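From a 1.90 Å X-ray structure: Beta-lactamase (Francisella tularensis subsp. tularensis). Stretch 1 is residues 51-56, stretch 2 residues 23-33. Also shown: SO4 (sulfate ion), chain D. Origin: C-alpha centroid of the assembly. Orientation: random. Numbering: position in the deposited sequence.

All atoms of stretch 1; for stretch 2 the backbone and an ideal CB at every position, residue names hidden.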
# COMPACT_ATOMS: atom_id res chain seq x y z
N ASN A 51 8.37 -1.57 19.35
CA ASN A 51 8.56 -1.52 17.91
C ASN A 51 8.89 -2.90 17.33
O ASN A 51 10.02 -3.37 17.44
CB ASN A 51 9.67 -0.52 17.57
CG ASN A 51 9.52 0.07 16.18
OD1 ASN A 51 10.03 -0.46 15.20
ND2 ASN A 51 8.80 1.19 16.10
N ILE A 52 7.91 -3.54 16.70
CA ILE A 52 8.08 -4.89 16.15
C ILE A 52 8.61 -4.80 14.72
O ILE A 52 8.04 -4.10 13.89
CB ILE A 52 6.74 -5.65 16.14
CG1 ILE A 52 6.04 -5.53 17.50
CG2 ILE A 52 6.96 -7.11 15.77
CD1 ILE A 52 4.63 -6.09 17.53
N LYS A 53 9.69 -5.50 14.43
CA LYS A 53 10.30 -5.40 13.11
C LYS A 53 11.01 -6.70 12.76
O LYS A 53 11.53 -7.38 13.64
CB LYS A 53 11.29 -4.23 13.06
CG LYS A 53 12.36 -4.33 14.13
CD LYS A 53 13.22 -3.07 14.25
CE LYS A 53 14.16 -3.23 15.44
NZ LYS A 53 15.18 -2.15 15.54
N TYR A 54 11.02 -7.07 11.49
CA TYR A 54 11.69 -8.29 11.07
C TYR A 54 11.97 -8.19 9.58
O TYR A 54 11.05 -7.91 8.80
CB TYR A 54 10.79 -9.48 11.35
CG TYR A 54 11.40 -10.83 11.05
CD1 TYR A 54 11.18 -11.45 9.82
CD2 TYR A 54 12.19 -11.48 11.98
CE1 TYR A 54 11.73 -12.68 9.53
CE2 TYR A 54 12.75 -12.73 11.70
CZ TYR A 54 12.51 -13.32 10.47
OH TYR A 54 13.05 -14.55 10.16
N ASN A 55 13.23 -8.39 9.19
CA ASN A 55 13.64 -8.14 7.81
C ASN A 55 13.20 -6.76 7.35
O ASN A 55 12.79 -6.60 6.20
CB ASN A 55 13.04 -9.19 6.86
CG ASN A 55 13.82 -10.49 6.86
OD1 ASN A 55 15.04 -10.50 7.07
ND2 ASN A 55 13.12 -11.60 6.62
N GLU A 56 13.25 -5.76 8.23
CA GLU A 56 12.61 -4.49 7.92
C GLU A 56 13.35 -3.69 6.85
O GLU A 56 12.83 -2.70 6.34
CB GLU A 56 12.41 -3.65 9.18
CG GLU A 56 13.68 -3.04 9.75
CD GLU A 56 14.47 -3.99 10.63
OE1 GLU A 56 14.11 -5.19 10.69
OE2 GLU A 56 15.43 -3.55 11.28
N UNK A 23 11.84 -13.80 20.31
CA UNK A 23 10.77 -14.79 20.20
C UNK A 23 9.71 -14.41 19.18
O UNK A 23 9.14 -15.28 18.51
CB UNK A 23 10.11 -14.99 21.56
N UNK A 24 9.43 -13.11 19.04
CA UNK A 24 8.67 -12.69 17.88
C UNK A 24 9.50 -13.06 16.67
O UNK A 24 8.99 -13.62 15.70
CB UNK A 24 8.34 -11.20 17.91
N UNK A 25 10.80 -12.75 16.74
CA UNK A 25 11.75 -13.11 15.70
C UNK A 25 11.67 -14.60 15.36
O UNK A 25 11.64 -14.99 14.19
CB UNK A 25 13.17 -12.74 16.14
N UNK A 26 11.66 -15.44 16.39
CA UNK A 26 11.58 -16.89 16.20
C UNK A 26 10.30 -17.28 15.49
O UNK A 26 10.28 -18.19 14.66
CB UNK A 26 11.67 -17.61 17.54
N UNK A 27 9.21 -16.59 15.83
CA UNK A 27 7.91 -16.88 15.24
C UNK A 27 7.83 -16.48 13.77
O UNK A 27 7.25 -17.20 12.95
CB UNK A 27 6.81 -16.16 16.03
N UNK A 28 8.42 -15.35 13.42
CA UNK A 28 8.44 -14.94 12.02
C UNK A 28 9.32 -15.90 11.20
O UNK A 28 8.97 -16.27 10.09
CB UNK A 28 8.95 -13.50 11.89
N UNK A 29 10.45 -16.30 11.77
CA UNK A 29 11.32 -17.29 11.13
C UNK A 29 10.60 -18.62 10.89
O UNK A 29 10.83 -19.28 9.87
CB UNK A 29 12.56 -17.52 11.99
N UNK A 30 9.75 -19.03 11.82
CA UNK A 30 8.97 -20.24 11.63
C UNK A 30 8.03 -20.12 10.43
O UNK A 30 7.84 -21.09 9.69
CB UNK A 30 8.17 -20.55 12.90
N UNK A 31 7.46 -18.94 10.23
CA UNK A 31 6.60 -18.73 9.07
C UNK A 31 7.37 -18.90 7.77
O UNK A 31 6.86 -19.48 6.81
CB UNK A 31 5.97 -17.34 9.12
N UNK A 32 8.60 -18.39 7.74
CA UNK A 32 9.46 -18.53 6.56
C UNK A 32 9.81 -19.99 6.27
O UNK A 32 9.76 -20.42 5.12
CB UNK A 32 10.74 -17.72 6.75
N UNK A 33 10.14 -20.73 7.32
CA UNK A 33 10.44 -22.15 7.20
C UNK A 33 9.24 -22.92 6.67
O UNK A 33 9.37 -23.84 5.85
CB UNK A 33 10.88 -22.72 8.55
S SO4 D . 13.93 0.91 14.31
O1 SO4 D . 12.95 0.38 15.26
O2 SO4 D . 15.13 0.08 14.32
O3 SO4 D . 13.38 0.93 12.96
O4 SO4 D . 14.28 2.28 14.70

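Position 23 precedes the helix, and its CB has nothing of stretch 1 within 5.5 Å; almost any residue would do, polar ones especially. It is Gln-23, poorly ordered, whose carbonyl O accepts the first backbone hydrogen bond of the helix.

At 24 the helix has begun, and CA-to-CB points toward stretch 1, with the ideal CB 4.8 Å from Ile-52 CG2. A branched aliphatic chain would suit this greasy neighbour, though methionine could also reach. The residue is Leu-24, its CD1 3.7 Å from Ile-52 CG2.

Position 25 points sideways, its ideal CB 4.5 Å from Tyr-54 CD2, beside the ring rather than aimed at it. Small or polar side chains would suit it. Asp-25 occupies it; its OD1 comes to 3.7 Å from Tyr-54 CE2, while its backbone O lies closer to that same CE2, at 3.5 Å.

Position 26 points away and 27 sideways, both without a neighbour in stretch 1, so polar residues tolerated near a helix N-terminus are plausible. They are Asp-26 and Ser-27.

Position 28 is tightly placed. Its CB points toward stretch 1 and lies 3.7 Å from Tyr-54 CD1, above the ring, and Ile-52 lies beyond. A large apolar residue, aromatic or aliphatic, is expected. Phe-28 sets its CB over one face of the tyrosine ring, 3.5 Å from the centroid and almost on the ring normal, a CH-pi contact. With chi1 in m, its own ring extends past Tyr-54 CB, which is 3.6 Å from Phe-28 CD2, and presents its edge to Ile-52, Phe-28 CE2 being 4.0 Å from Ile-52 CG2.

At 29 the CB points sideways, 3.5 Å from Tyr-54 OH. The phenol tip crowds the start of the side chain, but a long flexible chain can lead off. Lys-29 does so: its end runs away from stretch 1, leaving CA and CB beside the hydroxyl.

Position 30 points away, and 31 is out of reach; stretch 1 dictates neither. They are Asn-30 and Leu-31.

Position 32 points toward stretch 1, its ideal CB 5.2 Å from Tyr-54 OH, with the amide of Asn-55 also near. An acceptor on a chain of moderate length, Glu or Gln, would suit. In Glu-32, OE1 accepts a 2.9 Å hydrogen bond from Tyr-54 OH. A water makes a second, indirect connection, donating to Glu-32 OE1 (2.8 Å) and accepting from Asn-55 ND2 (2.8 Å).

Position 33 lies out of reach; it is Asn-33.

Stretch 2 23-33: QLDDSFKNLEN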
# COMPACT_ATOMS: atom_id res chain seq x y z
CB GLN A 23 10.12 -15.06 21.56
CG GLN A 23 10.51 -16.40 22.15
CD GLN A 23 10.69 -16.35 23.66
OE1 GLN A 23 9.79 -16.71 24.42
NE2 GLN A 23 11.86 -15.89 24.10
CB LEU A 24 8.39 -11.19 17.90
CG LEU A 24 7.33 -10.74 18.90
CD1 LEU A 24 7.06 -9.26 18.73
CD2 LEU A 24 6.06 -11.56 18.73
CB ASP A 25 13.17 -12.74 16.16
CG ASP A 25 14.25 -13.13 15.15
OD1 ASP A 25 14.24 -14.28 14.66
OD2 ASP A 25 15.12 -12.28 14.85
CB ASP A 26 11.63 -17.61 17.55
CG ASP A 26 12.94 -17.42 18.27
OD1 ASP A 26 14.01 -17.48 17.61
OD2 ASP A 26 12.91 -17.23 19.51
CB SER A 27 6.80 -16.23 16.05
OG SER A 27 6.58 -16.96 17.25
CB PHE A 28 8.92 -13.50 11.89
CG PHE A 28 7.99 -12.50 12.54
CD1 PHE A 28 6.62 -12.64 12.42
CD2 PHE A 28 8.49 -11.45 13.30
CE1 PHE A 28 5.76 -11.74 13.02
CE2 PHE A 28 7.63 -10.54 13.91
CZ PHE A 28 6.26 -10.69 13.77
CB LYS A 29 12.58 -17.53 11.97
CG LYS A 29 13.54 -18.54 11.37
CD LYS A 29 14.14 -18.05 10.05
CE LYS A 29 15.11 -19.08 9.49
NZ LYS A 29 15.89 -18.56 8.33
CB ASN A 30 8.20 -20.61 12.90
CG ASN A 30 9.11 -21.11 14.02
OD1 ASN A 30 10.24 -21.54 13.77
ND2 ASN A 30 8.61 -21.07 15.25
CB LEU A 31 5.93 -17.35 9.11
CG LEU A 31 5.00 -17.06 10.30
CD1 LEU A 31 4.46 -15.63 10.20
CD2 LEU A 31 3.85 -18.06 10.34
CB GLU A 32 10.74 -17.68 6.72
CG GLU A 32 10.47 -16.19 6.48
CD GLU A 32 11.64 -15.29 6.84
OE1 GLU A 32 12.55 -15.73 7.58
OE2 GLU A 32 11.65 -14.12 6.39
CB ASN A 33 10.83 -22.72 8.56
CG ASN A 33 12.19 -22.24 9.02
OD1 ASN A 33 13.03 -21.86 8.21
ND2 ASN A 33 12.42 -22.26 10.33
O HOH W 1 14.64 -13.96 7.04
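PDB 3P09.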